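Long-range contacts in polyhedrin (Uranotaenia sapphirina cypovirus, PDB 4ZQX), which forms the crystalline matrix of the polyhedra that enclose cypovirus particles and holds an ATP molecule in a pocket of the subunit: residues A[21-26]-A[47-52]; A[28-33]-A[225-230]; A[105-110]-A[157-162]; A[111-116]-A[144-149]. All blocks are in the same frame, centred on the assembly; numbering follows the deposited sequence. Where two conformers were deposited one is given.

Contact 1: residues A[21-26]-A[47-52]; sequences RAYDAN and NPFVIK
Asn26 and Pro48 approach to 4.0 Å between their CA atoms, where the loop holding the type II beta turn from Ala22 to Ala25 meets the bend leading into strand 50-55. Pro48 CB rests 3.3 Å from Ala25 O, and Pro48 CD lies 3.1 Å from Asn26 OD1. Asn26 and Pro48 run side by side in the same direction, and Pro48 N has no hydrogen to give OD1; Asn26 ND2 is hydrogen-bonded to Asp136 of the second subunit. Phe49 extends the surface, with Pro48 CB over the centre of one face of its ring. Tyr23 CE1 comes to the ring edge, 3.6 Å from Phe49 CE1, the two ring planes inclined at 57°. Asp24 OD1 lies 3.4 Å from Phe49 CZ and forms a salt bridge with Arg139 of the second subunit. Asn47 OD1 steadies the bend: Phe49 N (2.9 Å) makes an Asx turn with it and Val50 N the wider Asx motif, from opposite faces of its carbonyl plane. Ring contacts, and oxygens lying on proline and phenyl carbons, thus join the segments; Arg180 bonds to a carbonyl of each, and the polar ends of Asp24 and Asn26 tie the junction to a neighbouring subunit.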
# COMPACT_ATOMS: atom_id res chain seq x y z
N ARG A 21 25.19 4.15 5.89
CA ARG A 21 25.33 3.37 7.11
C ARG A 21 24.62 4.01 8.30
O ARG A 21 24.44 3.37 9.34
CB ARG A 21 26.82 3.14 7.42
CG ARG A 21 27.52 2.42 6.29
CD ARG A 21 29.00 2.16 6.55
NE ARG A 21 29.64 1.71 5.32
CZ ARG A 21 29.62 0.45 4.87
NH1 ARG A 21 29.01 -0.50 5.55
NH2 ARG A 21 30.23 0.16 3.72
N ALA A 22 24.19 5.26 8.15
CA ALA A 22 23.53 5.97 9.24
C ALA A 22 22.14 5.43 9.60
O ALA A 22 21.40 4.90 8.76
CB ALA A 22 23.41 7.47 8.90
N TYR A 23 21.79 5.59 10.87
CA TYR A 23 20.43 5.36 11.32
C TYR A 23 19.49 6.29 10.55
O TYR A 23 19.78 7.47 10.41
CB TYR A 23 20.31 5.60 12.83
CG TYR A 23 18.95 5.24 13.38
CD1 TYR A 23 18.60 3.93 13.65
CD2 TYR A 23 18.01 6.23 13.64
CE1 TYR A 23 17.34 3.60 14.15
CE2 TYR A 23 16.74 5.91 14.13
CZ TYR A 23 16.42 4.60 14.38
OH TYR A 23 15.18 4.27 14.87
N ASP A 24 18.39 5.72 10.05
CA ASP A 24 17.40 6.42 9.22
C ASP A 24 17.86 6.70 7.78
O ASP A 24 17.15 7.36 7.02
CB ASP A 24 16.87 7.71 9.88
CG ASP A 24 15.55 7.50 10.63
OD1 ASP A 24 14.99 6.37 10.66
OD2 ASP A 24 15.08 8.51 11.20
N ALA A 25 19.02 6.17 7.38
CA ALA A 25 19.46 6.25 5.99
C ALA A 25 18.85 5.09 5.22
O ALA A 25 18.83 3.96 5.71
CB ALA A 25 20.96 6.22 5.88
N ASN A 26 18.32 5.37 4.03
CA ASN A 26 17.66 4.33 3.27
C ASN A 26 18.58 3.30 2.63
O ASN A 26 19.63 3.64 2.08
CB ASN A 26 16.81 4.95 2.16
CG ASN A 26 15.52 5.52 2.66
OD1 ASN A 26 14.92 5.01 3.60
ND2 ASN A 26 15.08 6.60 2.03
N ASN A 47 13.79 2.05 2.12
CA ASN A 47 13.50 2.15 3.56
C ASN A 47 14.77 1.95 4.36
O ASN A 47 15.67 1.31 3.87
CB ASN A 47 12.49 1.07 3.99
CG ASN A 47 11.89 1.34 5.36
OD1 ASN A 47 12.27 0.73 6.36
ND2 ASN A 47 10.94 2.26 5.40
N PRO A 48 14.84 2.49 5.59
CA PRO A 48 16.07 2.25 6.35
C PRO A 48 16.11 0.91 7.05
O PRO A 48 17.19 0.48 7.41
CB PRO A 48 16.05 3.38 7.41
CG PRO A 48 15.10 4.41 6.87
CD PRO A 48 14.04 3.58 6.18
N PHE A 49 14.96 0.27 7.29
CA PHE A 49 14.90 -0.90 8.18
C PHE A 49 14.52 -2.20 7.46
O PHE A 49 15.17 -3.22 7.63
CB PHE A 49 13.92 -0.58 9.31
CG PHE A 49 14.24 0.70 10.02
CD1 PHE A 49 15.39 0.80 10.78
CD2 PHE A 49 13.42 1.81 9.89
CE1 PHE A 49 15.71 1.99 11.42
CE2 PHE A 49 13.73 3.00 10.54
CZ PHE A 49 14.88 3.08 11.30
N VAL A 50 13.46 -2.15 6.67
CA VAL A 50 13.08 -3.27 5.81
C VAL A 50 12.47 -2.74 4.54
O VAL A 50 11.44 -2.07 4.58
CB VAL A 50 12.01 -4.20 6.47
CG1 VAL A 50 11.90 -5.46 5.65
CG2 VAL A 50 12.35 -4.52 7.90
N ILE A 51 13.11 -3.00 3.39
CA ILE A 51 12.47 -2.68 2.11
C ILE A 51 11.50 -3.81 1.81
O ILE A 51 11.87 -4.98 1.91
CB ILE A 51 13.45 -2.58 0.92
CG1 ILE A 51 14.60 -1.62 1.21
CG2 ILE A 51 12.67 -2.16 -0.35
CD1 ILE A 51 15.62 -1.55 0.08
N LYS A 52 10.27 -3.46 1.44
CA LYS A 52 9.28 -4.43 1.00
C LYS A 52 8.87 -4.10 -0.43
O LYS A 52 8.07 -3.21 -0.66
CB LYS A 52 8.08 -4.42 1.95
CG LYS A 52 8.48 -4.86 3.34
CD LYS A 52 7.36 -4.79 4.33
CE LYS A 52 7.90 -5.21 5.71
NZ LYS A 52 6.87 -5.36 6.76

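Contact 2: residues A[28-33]-A[225-230]; sequences ELVIVA and YGMTML
Val30 and Met227 make the closest approach here, CG2 of the valine standing 3.9 Å from CE of the methionine as the two side chains slide past each other in opposite directions. Met227 achieves this by folding: CG is anti to the backbone N, and bends at chi2 (71°) and chi3 (85°) turn the terminal methyl back, so that it also lies 4.2 Å from Glu28 CB. Met229 uses the opposite shape. Extended beyond CG, it crosses Val30 at about a right angle and sets its CE against two neighbouring valine methyls, 4.1 Å from Val30 CG1 and 4.1 Å from Val32 CG2. Both methionines therefore meet the strand by their methyl ends alone, and the backbones stay well apart, with 8.4 Å between Val30 CA and Met227 CA.

The packed side is buried and entirely apolar, apart from the carboxylate of Glu28, whose OE1 is hydrogen-bonded to His44; Tyr133 of the second subunit also packs on Glu28, Val30 and Met227. The other side of segment 225-230 is looser and partly exposed. There Thr228 bonds through OG1 to Pro153 O, and Leu230 touches the bound ATP. Such an arrangement, a chain after helix 214-225 running alongside strand 27-34 over one face of the antiparallel sheet, here places one flank on the sheet core and the other at the nucleotide pocket.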
# COMPACT_ATOMS: atom_id res chain seq x y z
N GLU A 28 18.39 0.99 -0.76
CA GLU A 28 17.75 1.27 -2.05
C GLU A 28 17.55 -0.00 -2.86
O GLU A 28 18.45 -0.85 -2.93
CB GLU A 28 18.61 2.24 -2.86
CG GLU A 28 19.05 3.49 -2.13
CD GLU A 28 17.94 4.49 -1.86
OE1 GLU A 28 16.90 4.42 -2.54
OE2 GLU A 28 18.13 5.38 -1.00
N LEU A 29 16.38 -0.13 -3.48
CA LEU A 29 16.07 -1.25 -4.37
C LEU A 29 15.52 -0.71 -5.69
O LEU A 29 14.55 0.05 -5.71
CB LEU A 29 15.02 -2.17 -3.72
CG LEU A 29 14.39 -3.26 -4.60
CD1 LEU A 29 15.40 -4.30 -5.02
CD2 LEU A 29 13.22 -3.92 -3.86
N VAL A 30 16.17 -1.06 -6.79
CA VAL A 30 15.61 -0.82 -8.11
C VAL A 30 15.44 -2.14 -8.83
O VAL A 30 16.39 -2.89 -9.01
CB VAL A 30 16.50 0.09 -8.97
CG1 VAL A 30 15.90 0.25 -10.38
CG2 VAL A 30 16.63 1.45 -8.31
N ILE A 31 14.21 -2.40 -9.23
CA ILE A 31 13.91 -3.57 -10.04
C ILE A 31 13.69 -3.12 -11.46
O ILE A 31 12.93 -2.18 -11.69
CB ILE A 31 12.66 -4.27 -9.52
CG1 ILE A 31 12.89 -4.68 -8.06
CG2 ILE A 31 12.30 -5.48 -10.40
CD1 ILE A 31 11.70 -5.23 -7.37
N VAL A 32 14.38 -3.76 -12.40
CA VAL A 32 14.20 -3.46 -13.81
C VAL A 32 13.69 -4.67 -14.56
O VAL A 32 14.33 -5.75 -14.55
CB VAL A 32 15.54 -3.04 -14.46
CG1 VAL A 32 15.35 -2.68 -15.95
CG2 VAL A 32 16.19 -1.90 -13.68
N ALA A 33 12.56 -4.50 -15.24
CA ALA A 33 12.02 -5.49 -16.15
C ALA A 33 12.36 -5.08 -17.58
O ALA A 33 12.13 -3.95 -17.96
CB ALA A 33 10.49 -5.60 -15.99
N TYR A 225 21.29 9.20 -10.76
CA TYR A 225 21.16 9.03 -9.30
C TYR A 225 22.25 8.19 -8.63
O TYR A 225 22.34 8.16 -7.40
CB TYR A 225 19.80 8.43 -8.97
CG TYR A 225 18.63 9.35 -9.24
CD1 TYR A 225 18.63 10.68 -8.82
CD2 TYR A 225 17.51 8.89 -9.92
CE1 TYR A 225 17.55 11.50 -9.06
CE2 TYR A 225 16.41 9.72 -10.17
CZ TYR A 225 16.45 11.02 -9.74
OH TYR A 225 15.37 11.84 -9.97
N GLY A 226 23.07 7.51 -9.42
CA GLY A 226 24.18 6.74 -8.89
C GLY A 226 23.85 5.30 -8.50
O GLY A 226 24.28 4.85 -7.45
N MET A 227 23.08 4.61 -9.34
CA MET A 227 22.95 3.16 -9.27
C MET A 227 23.65 2.59 -10.49
O MET A 227 23.26 2.85 -11.61
CB MET A 227 21.49 2.72 -9.29
CG MET A 227 21.29 1.21 -9.05
SD MET A 227 21.63 0.71 -7.35
CE MET A 227 20.05 1.05 -6.58
N THR A 228 24.69 1.79 -10.26
CA THR A 228 25.42 1.20 -11.37
C THR A 228 24.63 0.03 -11.92
O THR A 228 24.11 -0.77 -11.16
CB THR A 228 26.81 0.74 -10.88
OG1 THR A 228 27.49 1.85 -10.28
CG2 THR A 228 27.63 0.21 -12.03
N MET A 229 24.49 -0.06 -13.24
CA MET A 229 23.78 -1.18 -13.86
C MET A 229 24.70 -1.90 -14.84
O MET A 229 25.66 -1.32 -15.33
CB MET A 229 22.52 -0.69 -14.55
CG MET A 229 21.53 -0.12 -13.57
SD MET A 229 19.97 0.32 -14.32
CE MET A 229 19.11 0.87 -12.87
N LEU A 230 24.38 -3.16 -15.11
CA LEU A 230 25.18 -4.01 -15.96
C LEU A 230 24.35 -4.39 -17.17
O LEU A 230 23.19 -4.79 -17.02
CB LEU A 230 25.55 -5.28 -15.19
CG LEU A 230 26.65 -6.15 -15.80
CD1 LEU A 230 27.97 -5.42 -15.71
CD2 LEU A 230 26.74 -7.50 -15.09

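Contact 3: residues A[105-110]-A[157-162]; sequences YLRGNV and GRCEKA. With ATP (adenosine-5'-triphosphate), chain B.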
# COMPACT_ATOMS: atom_id res chain seq x y z
N TYR A 105 18.62 -4.52 -8.32
CA TYR A 105 19.77 -3.73 -7.88
C TYR A 105 19.56 -3.27 -6.44
O TYR A 105 18.58 -2.60 -6.16
CB TYR A 105 19.94 -2.53 -8.81
CG TYR A 105 20.40 -2.95 -10.19
CD1 TYR A 105 21.73 -3.30 -10.41
CD2 TYR A 105 19.52 -3.03 -11.25
CE1 TYR A 105 22.16 -3.71 -11.65
CE2 TYR A 105 19.95 -3.42 -12.51
CZ TYR A 105 21.28 -3.77 -12.70
OH TYR A 105 21.77 -4.18 -13.93
N LEU A 106 20.46 -3.67 -5.55
CA LEU A 106 20.36 -3.33 -4.12
C LEU A 106 21.56 -2.50 -3.70
O LEU A 106 22.70 -2.86 -4.01
CB LEU A 106 20.32 -4.61 -3.26
CG LEU A 106 19.05 -5.46 -3.25
CD1 LEU A 106 18.81 -6.14 -4.58
CD2 LEU A 106 19.13 -6.50 -2.13
N ARG A 107 21.32 -1.40 -3.00
CA ARG A 107 22.43 -0.54 -2.60
C ARG A 107 22.21 -0.02 -1.20
O ARG A 107 21.18 0.56 -0.90
CB ARG A 107 22.58 0.66 -3.57
CG ARG A 107 23.90 1.42 -3.42
CD ARG A 107 23.88 2.80 -4.10
NE ARG A 107 25.22 3.37 -4.21
CZ ARG A 107 25.83 4.06 -3.25
NH1 ARG A 107 25.22 4.31 -2.11
NH2 ARG A 107 27.06 4.51 -3.45
N GLY A 108 23.20 -0.21 -0.34
CA GLY A 108 23.14 0.30 1.01
C GLY A 108 23.55 -0.69 2.06
O GLY A 108 24.27 -1.66 1.79
N ASN A 109 23.10 -0.42 3.29
CA ASN A 109 23.53 -1.19 4.45
C ASN A 109 22.67 -2.44 4.65
O ASN A 109 22.02 -2.60 5.67
CB ASN A 109 23.51 -0.29 5.69
CG ASN A 109 24.32 -0.86 6.84
OD1 ASN A 109 25.21 -1.67 6.64
ND2 ASN A 109 24.00 -0.42 8.05
N VAL A 110 22.72 -3.32 3.66
CA VAL A 110 21.87 -4.50 3.57
C VAL A 110 22.42 -5.72 4.31
O VAL A 110 23.61 -5.96 4.33
CB VAL A 110 21.67 -4.88 2.08
CG1 VAL A 110 20.89 -6.21 1.91
CG2 VAL A 110 21.01 -3.72 1.33
N GLY A 157 31.26 3.30 -2.09
CA GLY A 157 30.36 2.88 -1.03
C GLY A 157 30.56 1.45 -0.56
O GLY A 157 30.14 1.11 0.55
N ARG A 158 31.21 0.63 -1.38
CA ARG A 158 31.35 -0.79 -1.09
C ARG A 158 30.01 -1.43 -0.74
O ARG A 158 29.92 -2.25 0.19
CB ARG A 158 32.33 -1.01 0.08
CG ARG A 158 33.63 -0.22 -0.06
CD ARG A 158 34.56 -0.38 1.15
NE ARG A 158 33.95 -0.01 2.43
CZ ARG A 158 33.71 1.24 2.82
NH1 ARG A 158 33.98 2.26 2.03
NH2 ARG A 158 33.16 1.46 4.01
N CYS A 159 28.95 -1.06 -1.45
CA CYS A 159 27.61 -1.45 -1.00
C CYS A 159 26.56 -1.68 -2.07
O CYS A 159 25.37 -1.53 -1.77
CB CYS A 159 27.11 -0.40 -0.00
SG CYS A 159 26.74 1.24 -0.69
N GLU A 160 26.95 -2.09 -3.27
CA GLU A 160 25.94 -2.47 -4.28
C GLU A 160 26.15 -3.91 -4.75
O GLU A 160 27.29 -4.32 -5.04
CB GLU A 160 25.93 -1.53 -5.49
CG GLU A 160 24.80 -1.89 -6.47
CD GLU A 160 24.79 -1.09 -7.75
OE1 GLU A 160 25.21 0.08 -7.74
OE2 GLU A 160 24.34 -1.63 -8.78
N LYS A 161 25.04 -4.64 -4.83
CA LYS A 161 25.02 -5.96 -5.45
C LYS A 161 23.76 -6.11 -6.27
O LYS A 161 22.79 -5.38 -6.07
CB LYS A 161 25.05 -7.07 -4.40
CG LYS A 161 26.22 -7.00 -3.43
CD LYS A 161 26.26 -8.23 -2.54
CE LYS A 161 27.18 -8.05 -1.35
NZ LYS A 161 28.60 -7.87 -1.73
N ALA A 162 23.76 -7.08 -7.18
CA ALA A 162 22.62 -7.32 -8.03
C ALA A 162 22.30 -8.81 -8.15
O ALA A 162 23.12 -9.66 -7.82
CB ALA A 162 22.88 -6.74 -9.41
PG ATP B . 32.96 -0.11 -4.44
O1G ATP B . 34.04 -1.16 -4.38
O2G ATP B . 31.53 -0.63 -4.46
O3G ATP B . 33.17 1.04 -3.47
PB ATP B . 34.35 0.74 -6.82
O1B ATP B . 34.01 1.88 -7.75
O2B ATP B . 35.57 0.82 -5.94
O3B ATP B . 33.02 0.50 -5.94
PA ATP B . 35.45 -1.80 -7.78
O1A ATP B . 36.37 -1.54 -8.95
O2A ATP B . 36.04 -2.04 -6.41
O3A ATP B . 34.36 -0.60 -7.74
O5' ATP B . 34.54 -3.08 -8.17
C5' ATP B . 33.54 -3.59 -7.28
C4' ATP B . 33.10 -4.95 -7.80
O4' ATP B . 32.43 -4.80 -9.05
C3' ATP B . 34.28 -5.88 -8.05
O3' ATP B . 33.98 -7.16 -7.49
C2' ATP B . 34.38 -5.99 -9.55
O2' ATP B . 34.87 -7.25 -10.04
C1' ATP B . 32.95 -5.75 -9.99
N9 ATP B . 32.93 -5.25 -11.39
C8 ATP B . 33.54 -4.14 -11.86
N7 ATP B . 33.33 -3.99 -13.19
C5 ATP B . 32.58 -5.04 -13.58
C6 ATP B . 32.01 -5.50 -14.85
N6 ATP B . 32.24 -4.74 -15.94
N1 ATP B . 31.29 -6.65 -14.87
C2 ATP B . 31.09 -7.36 -13.73
N3 ATP B . 31.59 -6.99 -12.54
C4 ATP B . 32.32 -5.87 -12.40
O HOH W 1 26.12 2.64 -6.78
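Leu106 and Lys161 form the hydrogen-bonded pair of an antiparallel beta ladder that joins strand 101-107 to strand 160-166, with Tyr105 opposite Ala162 and Arg107 opposite Glu160 as non-hydrogen-bonded pairs. Leu106 N reaches Lys161 O at 2.9 Å, nearly along the C=O axis, and Lys161 N returns the bond to Leu106 O. Past the strand ends, Gly108 N still finds Cys159 O, prolonging the pairing toward the ATP site.

Arg107 shows how one long side chain can serve several partners. Its CB lies beside Cys159 O, and CG, anti to the backbone N (chi1 -167°), comes within 3.7 Å of that oxygen and also near Cys159 SG. The chain then runs extended to NE, which gives its hydrogen to a water at 2.8 Å, at the edge of the guanidinium and in its plane. That water donates in turn to Glu160 OE1 at 2.9 Å, linking opposite charges that do not touch directly; Thr228 N is a further donor to OE1. Cys159 SG sits over one guanidinium face, offset toward the rim, 3.7 Å from Arg107 NH1. At the far tip, NH2 bonds to Ser154 O, in the ATP-binding loop.

On the same sheet face, Tyr105 CD1 lies 3.5 Å from Glu160 OE2, with ring and carboxylate planes 86° apart, and also meets the methyl of Ala162. Within 157-162 the nucleotide is held through the main chain, with Ser154 OG and Gly156 N as further partners nearby: Arg158 N donates to ATP O3G at 2.9 Å, with an N-H...O angle of 148°.

Contact 4: residues A[111-116]-A[144-149]; sequences DWNKAS and YKRNKF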
# COMPACT_ATOMS: atom_id res chain seq x y z
N ASP A 111 21.52 -6.48 4.93
CA ASP A 111 21.89 -7.77 5.50
C ASP A 111 21.87 -8.79 4.36
O ASP A 111 20.81 -9.36 4.02
CB ASP A 111 20.92 -8.20 6.60
CG ASP A 111 21.36 -9.47 7.31
OD1 ASP A 111 22.26 -10.17 6.78
OD2 ASP A 111 20.83 -9.76 8.39
N TRP A 112 23.03 -9.02 3.76
CA TRP A 112 23.11 -9.91 2.60
C TRP A 112 22.82 -11.36 2.95
O TRP A 112 22.50 -12.16 2.06
CB TRP A 112 24.49 -9.79 1.92
CG TRP A 112 24.84 -8.38 1.58
CD1 TRP A 112 25.77 -7.60 2.20
CD2 TRP A 112 24.25 -7.57 0.56
NE1 TRP A 112 25.79 -6.35 1.63
CE2 TRP A 112 24.87 -6.31 0.62
CE3 TRP A 112 23.26 -7.80 -0.40
CZ2 TRP A 112 24.54 -5.27 -0.25
CZ3 TRP A 112 22.92 -6.76 -1.26
CH2 TRP A 112 23.58 -5.51 -1.18
N ASN A 113 22.92 -11.73 4.23
CA ASN A 113 22.55 -13.08 4.64
C ASN A 113 21.04 -13.34 4.55
O ASN A 113 20.60 -14.49 4.43
CB ASN A 113 23.00 -13.33 6.07
CG ASN A 113 24.47 -13.64 6.18
OD1 ASN A 113 25.31 -12.73 6.23
ND2 ASN A 113 24.79 -14.93 6.23
N LYS A 114 20.25 -12.28 4.64
CA LYS A 114 18.81 -12.43 4.86
C LYS A 114 17.94 -11.77 3.79
O LYS A 114 16.71 -11.90 3.82
CB LYS A 114 18.40 -11.91 6.24
CG LYS A 114 18.97 -12.71 7.44
CD LYS A 114 18.68 -14.22 7.40
CE LYS A 114 17.20 -14.56 7.39
NZ LYS A 114 16.55 -14.44 8.73
N ALA A 115 18.55 -11.04 2.86
CA ALA A 115 17.78 -10.45 1.77
C ALA A 115 17.14 -11.58 0.97
O ALA A 115 17.81 -12.54 0.61
CB ALA A 115 18.66 -9.60 0.90
N SER A 116 15.83 -11.48 0.72
CA SER A 116 15.13 -12.54 -0.01
C SER A 116 14.39 -12.00 -1.22
O SER A 116 13.75 -10.96 -1.15
CB SER A 116 14.18 -13.30 0.91
OG SER A 116 13.20 -12.45 1.45
N TYR A 144 16.63 -16.80 -0.50
CA TYR A 144 17.78 -16.14 0.11
C TYR A 144 18.98 -16.35 -0.79
O TYR A 144 19.48 -17.46 -0.91
CB TYR A 144 18.09 -16.73 1.49
CG TYR A 144 16.98 -16.54 2.50
CD1 TYR A 144 16.78 -15.32 3.12
CD2 TYR A 144 16.14 -17.59 2.83
CE1 TYR A 144 15.78 -15.14 4.05
CE2 TYR A 144 15.13 -17.42 3.76
CZ TYR A 144 14.95 -16.19 4.35
OH TYR A 144 13.95 -16.04 5.27
N LYS A 145 19.45 -15.30 -1.45
CA LYS A 145 20.46 -15.48 -2.49
C LYS A 145 21.88 -15.50 -1.93
O LYS A 145 22.74 -16.22 -2.45
CB LYS A 145 20.32 -14.41 -3.59
CG LYS A 145 18.94 -14.33 -4.22
CD LYS A 145 18.41 -15.69 -4.65
CE LYS A 145 17.04 -15.61 -5.26
NZ LYS A 145 16.59 -16.97 -5.66
N ARG A 146 22.11 -14.74 -0.86
CA ARG A 146 23.42 -14.70 -0.19
C ARG A 146 24.59 -14.52 -1.18
O ARG A 146 24.66 -13.49 -1.85
CB ARG A 146 23.58 -15.90 0.75
CG ARG A 146 22.42 -16.04 1.74
CD ARG A 146 22.75 -17.01 2.86
NE ARG A 146 21.52 -17.59 3.40
CZ ARG A 146 20.92 -18.66 2.88
NH1 ARG A 146 21.47 -19.30 1.84
NH2 ARG A 146 19.79 -19.10 3.40
N ASN A 147 25.50 -15.49 -1.28
CA ASN A 147 26.67 -15.32 -2.15
C ASN A 147 26.38 -15.48 -3.65
O ASN A 147 27.29 -15.37 -4.47
CB ASN A 147 27.83 -16.21 -1.70
CG ASN A 147 28.51 -15.66 -0.49
OD1 ASN A 147 29.32 -14.72 -0.58
ND2 ASN A 147 28.16 -16.18 0.67
N LYS A 148 25.12 -15.70 -4.00
CA LYS A 148 24.70 -15.71 -5.39
C LYS A 148 24.39 -14.29 -5.90
O LYS A 148 24.17 -14.10 -7.09
CB LYS A 148 23.53 -16.67 -5.60
CG LYS A 148 23.91 -18.13 -5.42
CD LYS A 148 22.74 -19.09 -5.51
CE LYS A 148 23.26 -20.52 -5.54
NZ LYS A 148 22.18 -21.51 -5.35
N PHE A 149 24.38 -13.30 -5.00
CA PHE A 149 24.39 -11.90 -5.44
C PHE A 149 25.70 -11.61 -6.18
O PHE A 149 26.75 -12.14 -5.82
CB PHE A 149 24.26 -10.91 -4.26
CG PHE A 149 22.85 -10.78 -3.73
CD1 PHE A 149 21.86 -10.19 -4.50
CD2 PHE A 149 22.55 -11.19 -2.45
CE1 PHE A 149 20.57 -10.05 -4.01
CE2 PHE A 149 21.27 -11.07 -1.95
CZ PHE A 149 20.27 -10.49 -2.73
O HOH W 2 20.27 -13.29 0.77
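Trp112 and Phe149 meet edge to face, the indole presenting CE3 over the phenyl ring, 4.0 Å from Phe149 CD2, with the planes 69° apart. Ala115 CB adds a second apolar touch, 4.1 Å from Phe149 CZ. Beside this pair, Tyr144 brings the edge of its ring to the backbone of Lys114, CE1 lying 3.4 Å from Lys114 O. The lysine chain, bent at each of its later torsions, runs alongside the tyrosine in the same direction and sets its CE 3.7 Å from Tyr144 CE1.

Between the two loops a water carries the polar load. It donates to Trp112 O at 2.8 Å and to Ala115 O, and accepts from Arg146 N at 2.9 Å, so one molecule satisfies three backbone groups drawn from both segments. Close by, Arg146 CA makes a CA-H...O contact with Trp112 O at 3.5 Å.

A second shell holds these groups in place. Lys145 CB lies on the Phe149 face opposite the tryptophan, sandwiching the phenyl ring, and Tyr144 CB lies over one face of the Arg146 guanidinium. Segment 111-116 is curled by the bond from Lys114 N to Asp111 O, while the 3-10 segment 147-148 leads into Phe149. Farther out, Lys161 of strand 160-166 makes a cation-pi contact with Trp112, joining the loops to the main sheet. Chemically, the contact combines an edge-to-face aromatic pair with a water-mediated backbone junction: the rings and Ala115 give the apolar part, and the water supplies polar partners where the main chains come close without a clear direct hydrogen bond.

Overall arrangement
From the N terminus, the chain first passes through 21-26 and then 28-33, and contact 1 closes at 47-52, joining the loop after helix 4-18 to the entry of strand 50-55. Because contact 2 opens inside that loop and closes only at 225-230, the two cross, and they touch where Ile51 packs on Glu28 and Leu29. Contact 3, in series with contact 1, is nested within contact 2, and strands 27-34 and 101-107 join the two as sheet neighbours. Contact 4 lies innermost, with Trp112 and Phe149 packed on Lys161. Contacts 2 and 3 tie the six-stranded sheet to the nucleotide pocket; contacts 1 and 4 lead into strands 50-55 and 116-120 of the three-stranded sheet.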